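Local coordinates for protein-L-isoaspartate(D-aspartate) O-methyltransferase (Sulfolobus tokodaii, PDB 1VBF) that probably methylates L-isoaspartyl residues in damaged proteins, taking the methyl group from S-adenosyl-L-methionine, as a step in their repair or degradation, at residues Lys133-Ala144 with Gln154-Ile165. Numbering follows the deposited sequence.
Sequences KPYDRVVVWATA and QLKEGGIMILPI
R137 leaves the backbone with CG anti to its carbonyl carbon (chi1 -51°) and bends again at chi2 and chi3, which lays its guanidinium alongside I160, with CD1 of I160 over the centre of one guanidinium face, 3.8 Å from CZ of R137. The same bend turns NE of R137 back onto O of D136 at 3.0 Å, in the guanidinium plane but well above the carbonyl plane. That oxygen also accepts from N of I160, so two donors share it. NH1 of R137 reaches beyond the strand pair, to a salt bridge with D67 and the carbonyl of L66. With an alanine here, I160 would probably lose the flat surface under its CD1 and D67 would probably be left without this charged partner. K156, extended beyond CG, runs beside D136 and places NZ 3.0 Å from OD2 of D136, a salt bridge whose hydrogen bonds are weak; the same OD2 accepts from N of K73. Further along, the backbones pair in parallel, the axes of strands 137-140 and 159-165 3° apart, as N of I162 donates to O of V138 at 3.0 Å and N of V140 to O of I162 at 3.1 Å. On the sheet face of V138 and M161, V138 CG2 meets L155 CD2 at 4.1 Å. Earlier in the chain, Y135 lies beside Q154, ring and amide planes 48° apart, with Q154 CB at the ring edge; Y135 OH bonds to O of Y129, Q154 OE1 to N of Y129 and Q154 NE2 to O of L127. The pair illustrates how the Rossmann-like methyltransferase sheet is built: helix 149-154 lies in the connection between the parallel strands 135-140 and 159-165, strand 73-77 borders the first, and antiparallel strand 171-177 flanks the second, where I160 and I162 touch I177 and L173.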
ATOM      1  N   LYS B 133     -29.578  13.785 -32.903  1.00 49.45           N
ATOM      2  CA  LYS B 133     -29.139  12.410 -32.940  1.00 49.22           C
ATOM      3  C   LYS B 133     -28.008  11.917 -33.764  1.00 47.81           C
ATOM      4  O   LYS B 133     -26.954  11.650 -33.207  1.00 52.38           O
ATOM      5  CB  LYS B 133     -30.304  11.447 -33.189  1.00 50.90           C
ATOM      6  CG  LYS B 133     -30.010  10.068 -32.611  1.00 52.46           C
ATOM      7  CD  LYS B 133     -31.159   9.094 -32.813  1.00 57.04           C
ATOM      8  CE  LYS B 133     -31.047   8.414 -34.174  1.00 60.51           C
ATOM      9  NZ  LYS B 133     -29.741   7.683 -34.363  1.00 63.38           N
ATOM     10  N   PRO B 134     -28.169  11.785 -35.086  1.00 43.78           N
ATOM     11  CA  PRO B 134     -27.012  11.247 -35.819  1.00 41.29           C
ATOM     12  C   PRO B 134     -25.754  12.094 -35.772  1.00 39.85           C
ATOM     13  O   PRO B 134     -25.735  13.196 -36.317  1.00 41.28           O
ATOM     14  CB  PRO B 134     -27.548  11.068 -37.243  1.00 39.95           C
ATOM     15  CG  PRO B 134     -29.051  11.334 -37.121  1.00 40.38           C
ATOM     16  CD  PRO B 134     -29.167  12.321 -36.010  1.00 39.70           C
ATOM     17  N   TYR B 135     -24.710  11.612 -35.098  1.00 37.33           N
ATOM     18  CA  TYR B 135     -23.464  12.374 -35.035  1.00 35.23           C
ATOM     19  C   TYR B 135     -22.391  11.643 -35.822  1.00 34.94           C
ATOM     20  O   TYR B 135     -22.438  10.419 -35.975  1.00 33.37           O
ATOM     21  CB  TYR B 135     -22.969  12.560 -33.600  1.00 34.85           C
ATOM     22  CG  TYR B 135     -23.880  13.377 -32.732  1.00 34.03           C
ATOM     23  CD1 TYR B 135     -24.703  12.775 -31.788  1.00 32.90           C
ATOM     24  CD2 TYR B 135     -23.979  14.748 -32.903  1.00 35.72           C
ATOM     25  CE1 TYR B 135     -25.600  13.522 -31.042  1.00 33.60           C
ATOM     26  CE2 TYR B 135     -24.879  15.503 -32.161  1.00 35.00           C
ATOM     27  CZ  TYR B 135     -25.680  14.887 -31.230  1.00 33.31           C
ATOM     28  OH  TYR B 135     -26.513  15.665 -30.468  1.00 35.08           O
ATOM     29  N   ASP B 136     -21.429  12.398 -36.334  1.00 34.53           N
ATOM     30  CA  ASP B 136     -20.328  11.812 -37.087  1.00 35.05           C
ATOM     31  C   ASP B 136     -19.193  11.481 -36.136  1.00 33.81           C
ATOM     32  O   ASP B 136     -18.512  10.476 -36.296  1.00 34.61           O
ATOM     33  CB  ASP B 136     -19.824  12.794 -38.153  1.00 37.14           C
ATOM     34  CG  ASP B 136     -20.798  12.945 -39.315  1.00 38.47           C
ATOM     35  OD1 ASP B 136     -20.760  12.077 -40.224  1.00 34.88           O
ATOM     36  OD2 ASP B 136     -21.602  13.920 -39.299  1.00 38.73           O
ATOM     37  N   ARG B 137     -19.023  12.323 -35.127  1.00 31.98           N
ATOM     38  CA  ARG B 137     -17.952  12.167 -34.169  1.00 29.76           C
ATOM     39  C   ARG B 137     -18.428  12.566 -32.781  1.00 30.49           C
ATOM     40  O   ARG B 137     -19.385  13.339 -32.636  1.00 30.41           O
ATOM     41  CB  ARG B 137     -16.791  13.096 -34.552  1.00 27.95           C
ATOM     42  CG  ARG B 137     -16.312  13.013 -35.989  1.00 27.70           C
ATOM     43  CD  ARG B 137     -15.416  11.827 -36.205  1.00 28.36           C
ATOM     44  NE  ARG B 137     -15.814  11.061 -37.376  1.00 30.14           N
ATOM     45  CZ  ARG B 137     -15.028  10.858 -38.417  1.00 28.67           C
ATOM     46  NH1 ARG B 137     -13.817  11.378 -38.398  1.00 29.15           N
ATOM     47  NH2 ARG B 137     -15.441  10.135 -39.452  1.00 27.11           N
ATOM     48  N   VAL B 138     -17.729  12.053 -31.767  1.00 30.00           N
ATOM     49  CA  VAL B 138     -17.998  12.379 -30.379  1.00 27.50           C
ATOM     50  C   VAL B 138     -16.680  12.422 -29.601  1.00 29.28           C
ATOM     51  O   VAL B 138     -15.841  11.533 -29.739  1.00 30.83           O
ATOM     52  CB  VAL B 138     -18.898  11.344 -29.712  1.00 25.58           C
ATOM     53  CG1 VAL B 138     -19.068  11.717 -28.262  1.00 22.35           C
ATOM     54  CG2 VAL B 138     -20.230  11.268 -30.413  1.00 22.45           C
ATOM     55  N   VAL B 139     -16.487  13.463 -28.798  1.00 29.40           N
ATOM     56  CA  VAL B 139     -15.285  13.594 -27.981  1.00 29.11           C
ATOM     57  C   VAL B 139     -15.754  13.770 -26.559  1.00 29.33           C
ATOM     58  O   VAL B 139     -16.672  14.547 -26.314  1.00 31.52           O
ATOM     59  CB  VAL B 139     -14.510  14.865 -28.271  1.00 29.96           C
ATOM     60  CG1 VAL B 139     -13.025  14.660 -27.952  1.00 29.62           C
ATOM     61  CG2 VAL B 139     -14.755  15.295 -29.663  1.00 31.34           C
ATOM     62  N   VAL B 140     -15.128  13.087 -25.608  1.00 28.40           N
ATOM     63  CA  VAL B 140     -15.533  13.240 -24.210  1.00 25.87           C
ATOM     64  C   VAL B 140     -14.300  13.737 -23.488  1.00 23.84           C
ATOM     65  O   VAL B 140     -13.242  13.215 -23.728  1.00 25.25           O
ATOM     66  CB  VAL B 140     -16.018  11.884 -23.644  1.00 23.96           C
ATOM     67  CG1 VAL B 140     -16.774  12.094 -22.326  1.00 20.57           C
ATOM     68  CG2 VAL B 140     -16.906  11.202 -24.676  1.00 16.38           C
ATOM     69  N   TRP B 141     -14.427  14.740 -22.628  1.00 23.13           N
ATOM     70  CA  TRP B 141     -13.268  15.291 -21.933  1.00 23.86           C
ATOM     71  C   TRP B 141     -13.212  14.926 -20.467  1.00 24.40           C
ATOM     72  O   TRP B 141     -12.775  15.712 -19.623  1.00 25.88           O
ATOM     73  CB  TRP B 141     -13.218  16.821 -22.065  1.00 25.74           C
ATOM     74  CG  TRP B 141     -13.083  17.316 -23.481  1.00 29.18           C
ATOM     75  CD1 TRP B 141     -14.069  17.851 -24.246  1.00 29.48           C
ATOM     76  CD2 TRP B 141     -11.916  17.242 -24.328  1.00 31.62           C
ATOM     77  NE1 TRP B 141     -13.610  18.105 -25.512  1.00 31.14           N
ATOM     78  CE2 TRP B 141     -12.299  17.746 -25.597  1.00 31.26           C
ATOM     79  CE3 TRP B 141     -10.599  16.796 -24.140  1.00 32.45           C
ATOM     80  CZ2 TRP B 141     -11.404  17.820 -26.681  1.00 30.72           C
ATOM     81  CZ3 TRP B 141      -9.704  16.870 -25.236  1.00 33.60           C
ATOM     82  CH2 TRP B 141     -10.120  17.378 -26.482  1.00 32.66           C
ATOM     83  N   ALA B 142     -13.688  13.736 -20.159  1.00 24.93           N
ATOM     84  CA  ALA B 142     -13.656  13.237 -18.790  1.00 26.25           C
ATOM     85  C   ALA B 142     -13.800  11.715 -18.846  1.00 26.66           C
ATOM     86  O   ALA B 142     -14.425  11.161 -19.755  1.00 27.98           O
ATOM     87  CB  ALA B 142     -14.756  13.873 -17.960  1.00 24.62           C
ATOM     88  N   THR B 143     -13.196  11.035 -17.887  1.00 27.31           N
ATOM     89  CA  THR B 143     -13.233   9.582 -17.880  1.00 27.52           C
ATOM     90  C   THR B 143     -14.591   9.017 -17.430  1.00 28.64           C
ATOM     91  O   THR B 143     -15.308   9.625 -16.620  1.00 28.38           O
ATOM     92  CB  THR B 143     -12.054   9.015 -17.004  1.00 26.03           C
ATOM     93  OG1 THR B 143     -12.062   7.596 -17.067  1.00 28.47           O
ATOM     94  CG2 THR B 143     -12.177   9.435 -15.541  1.00 22.17           C
ATOM     95  N   ALA B 144     -14.942   7.860 -17.988  1.00 28.86           N
ATOM     96  CA  ALA B 144     -16.192   7.172 -17.656  1.00 29.66           C
ATOM     97  C   ALA B 144     -15.934   5.758 -17.103  1.00 30.97           C
ATOM     98  O   ALA B 144     -14.875   5.172 -17.328  1.00 32.02           O
ATOM     99  CB  ALA B 144     -17.077   7.089 -18.877  1.00 28.04           C
ATOM    100  N   GLN B 154     -25.920   7.334 -30.270  1.00 42.35           N
ATOM    101  CA  GLN B 154     -26.131   8.498 -31.104  1.00 42.36           C
ATOM    102  C   GLN B 154     -25.123   8.622 -32.282  1.00 42.55           C
ATOM    103  O   GLN B 154     -25.351   9.358 -33.240  1.00 42.48           O
ATOM    104  CB  GLN B 154     -26.125   9.730 -30.198  1.00 41.72           C
ATOM    105  CG  GLN B 154     -27.375   9.824 -29.324  1.00 40.29           C
ATOM    106  CD  GLN B 154     -27.190  10.680 -28.085  1.00 40.82           C
ATOM    107  OE1 GLN B 154     -26.520  11.707 -28.113  1.00 41.71           O
ATOM    108  NE2 GLN B 154     -27.802  10.264 -26.991  1.00 41.19           N
ATOM    109  N   LEU B 155     -24.023   7.886 -32.226  1.00 43.19           N
ATOM    110  CA  LEU B 155     -23.029   7.906 -33.302  1.00 44.27           C
ATOM    111  C   LEU B 155     -23.584   7.322 -34.597  1.00 45.55           C
ATOM    112  O   LEU B 155     -24.444   6.451 -34.571  1.00 45.55           O
ATOM    113  CB  LEU B 155     -21.811   7.065 -32.923  1.00 42.41           C
ATOM    114  CG  LEU B 155     -20.513   7.781 -32.605  1.00 41.52           C
ATOM    115  CD1 LEU B 155     -19.390   6.767 -32.558  1.00 41.79           C
ATOM    116  CD2 LEU B 155     -20.241   8.812 -33.666  1.00 42.02           C
ATOM    117  N   LYS B 156     -23.082   7.800 -35.734  1.00 47.88           N
ATOM    118  CA  LYS B 156     -23.494   7.255 -37.022  1.00 48.02           C
ATOM    119  C   LYS B 156     -22.827   5.901 -37.121  1.00 48.35           C
ATOM    120  O   LYS B 156     -21.905   5.599 -36.365  1.00 48.04           O
ATOM    121  CB  LYS B 156     -23.022   8.129 -38.168  1.00 49.49           C
ATOM    122  CG  LYS B 156     -23.949   9.286 -38.438  1.00 53.30           C
ATOM    123  CD  LYS B 156     -23.473  10.142 -39.595  1.00 54.93           C
ATOM    124  CE  LYS B 156     -24.367  11.353 -39.754  1.00 54.85           C
ATOM    125  NZ  LYS B 156     -23.726  12.337 -40.659  1.00 56.22           N
ATOM    126  N   GLU B 157     -23.263   5.095 -38.071  1.00 48.44           N
ATOM    127  CA  GLU B 157     -22.716   3.765 -38.194  1.00 47.60           C
ATOM    128  C   GLU B 157     -21.216   3.691 -38.225  1.00 46.79           C
ATOM    129  O   GLU B 157     -20.618   3.006 -37.401  1.00 51.10           O
ATOM    130  CB  GLU B 157     -23.287   3.054 -39.409  1.00 49.37           C
ATOM    131  CG  GLU B 157     -22.970   1.578 -39.413  1.00 51.59           C
ATOM    132  CD  GLU B 157     -23.128   0.958 -38.040  1.00 53.69           C
ATOM    133  OE1 GLU B 157     -24.184   1.169 -37.395  1.00 55.16           O
ATOM    134  OE2 GLU B 157     -22.185   0.257 -37.614  1.00 54.75           O
ATOM    135  N   GLY B 158     -20.572   4.372 -39.151  1.00 43.27           N
ATOM    136  CA  GLY B 158     -19.127   4.255 -39.156  1.00 40.58           C
ATOM    137  C   GLY B 158     -18.461   5.337 -38.346  1.00 39.38           C
ATOM    138  O   GLY B 158     -17.252   5.531 -38.455  1.00 39.86           O
ATOM    139  N   GLY B 159     -19.254   6.037 -37.536  1.00 37.91           N
ATOM    140  CA  GLY B 159     -18.744   7.127 -36.727  1.00 37.02           C
ATOM    141  C   GLY B 159     -17.535   6.792 -35.888  1.00 37.20           C
ATOM    142  O   GLY B 159     -17.189   5.639 -35.721  1.00 38.22           O
ATOM    143  N   ILE B 160     -16.889   7.815 -35.346  1.00 38.00           N
ATOM    144  CA  ILE B 160     -15.712   7.616 -34.515  1.00 36.95           C
ATOM    145  C   ILE B 160     -15.910   8.352 -33.227  1.00 37.66           C
ATOM    146  O   ILE B 160     -16.352   9.497 -33.243  1.00 38.47           O
ATOM    147  CB  ILE B 160     -14.452   8.191 -35.187  1.00 36.18           C
ATOM    148  CG1 ILE B 160     -14.104   7.338 -36.403  1.00 34.15           C
ATOM    149  CG2 ILE B 160     -13.286   8.313 -34.173  1.00 32.10           C
ATOM    150  CD1 ILE B 160     -12.947   7.892 -37.182  1.00 32.43           C
HETATM  151  N   MSE B 161     -15.594   7.690 -32.114  1.00 38.84           N
HETATM  152  CA  MSE B 161     -15.691   8.322 -30.801  1.00 40.61           C
HETATM  153  C   MSE B 161     -14.383   8.186 -30.033  1.00 38.54           C
HETATM  154  O   MSE B 161     -13.725   7.148 -30.090  1.00 39.33           O
HETATM  155  CB  MSE B 161     -16.816   7.721 -29.961  1.00 44.33           C
HETATM  156  CG  MSE B 161     -16.894   8.310 -28.541  1.00 50.80           C
HETATM  157 SE   MSE B 161     -18.368   7.585 -27.452  1.00 63.68          SE
HETATM  158  CE  MSE B 161     -18.639   9.091 -26.310  1.00 58.58           C
ATOM    159  N   ILE B 162     -14.002   9.246 -29.331  1.00 34.88           N
ATOM    160  CA  ILE B 162     -12.800   9.230 -28.521  1.00 31.79           C
ATOM    161  C   ILE B 162     -13.159   9.617 -27.089  1.00 31.64           C
ATOM    162  O   ILE B 162     -13.792  10.648 -26.867  1.00 32.34           O
ATOM    163  CB  ILE B 162     -11.729  10.190 -29.102  1.00 31.24           C
ATOM    164  CG1 ILE B 162     -11.146   9.561 -30.367  1.00 32.04           C
ATOM    165  CG2 ILE B 162     -10.594  10.474 -28.080  1.00 28.61           C
ATOM    166  CD1 ILE B 162     -10.060  10.355 -31.032  1.00 30.69           C
ATOM    167  N   LEU B 163     -12.791   8.771 -26.124  1.00 29.52           N
ATOM    168  CA  LEU B 163     -13.045   9.054 -24.711  1.00 30.56           C
ATOM    169  C   LEU B 163     -12.135   8.280 -23.802  1.00 32.21           C
ATOM    170  O   LEU B 163     -11.628   7.233 -24.190  1.00 34.91           O
ATOM    171  CB  LEU B 163     -14.471   8.705 -24.290  1.00 28.85           C
ATOM    172  CG  LEU B 163     -15.160   7.361 -24.599  1.00 29.66           C
ATOM    173  CD1 LEU B 163     -14.212   6.242 -24.964  1.00 29.79           C
ATOM    174  CD2 LEU B 163     -15.985   6.992 -23.396  1.00 30.27           C
ATOM    175  N   PRO B 164     -11.915   8.780 -22.571  1.00 33.01           N
ATOM    176  CA  PRO B 164     -11.065   8.115 -21.578  1.00 33.57           C
ATOM    177  C   PRO B 164     -11.966   7.175 -20.760  1.00 35.49           C
ATOM    178  O   PRO B 164     -12.992   7.601 -20.215  1.00 36.69           O
ATOM    179  CB  PRO B 164     -10.553   9.261 -20.705  1.00 31.96           C
ATOM    180  CG  PRO B 164     -11.060  10.522 -21.375  1.00 33.26           C
ATOM    181  CD  PRO B 164     -12.288  10.122 -22.104  1.00 32.33           C
ATOM    182  N   ILE B 165     -11.606   5.900 -20.693  1.00 36.14           N
ATOM    183  CA  ILE B 165     -12.383   4.952 -19.908  1.00 36.70           C
ATOM    184  C   ILE B 165     -11.563   4.417 -18.739  1.00 36.95           C
ATOM    185  O   ILE B 165     -10.427   3.974 -18.904  1.00 39.21           O
ATOM    186  CB  ILE B 165     -12.849   3.731 -20.741  1.00 36.28           C
ATOM    187  CG1 ILE B 165     -13.761   4.183 -21.880  1.00 32.88           C
ATOM    188  CG2 ILE B 165     -13.587   2.730 -19.829  1.00 35.62           C
ATOM    189  CD1 ILE B 165     -14.217   3.040 -22.724  1.00 29.07           C
TER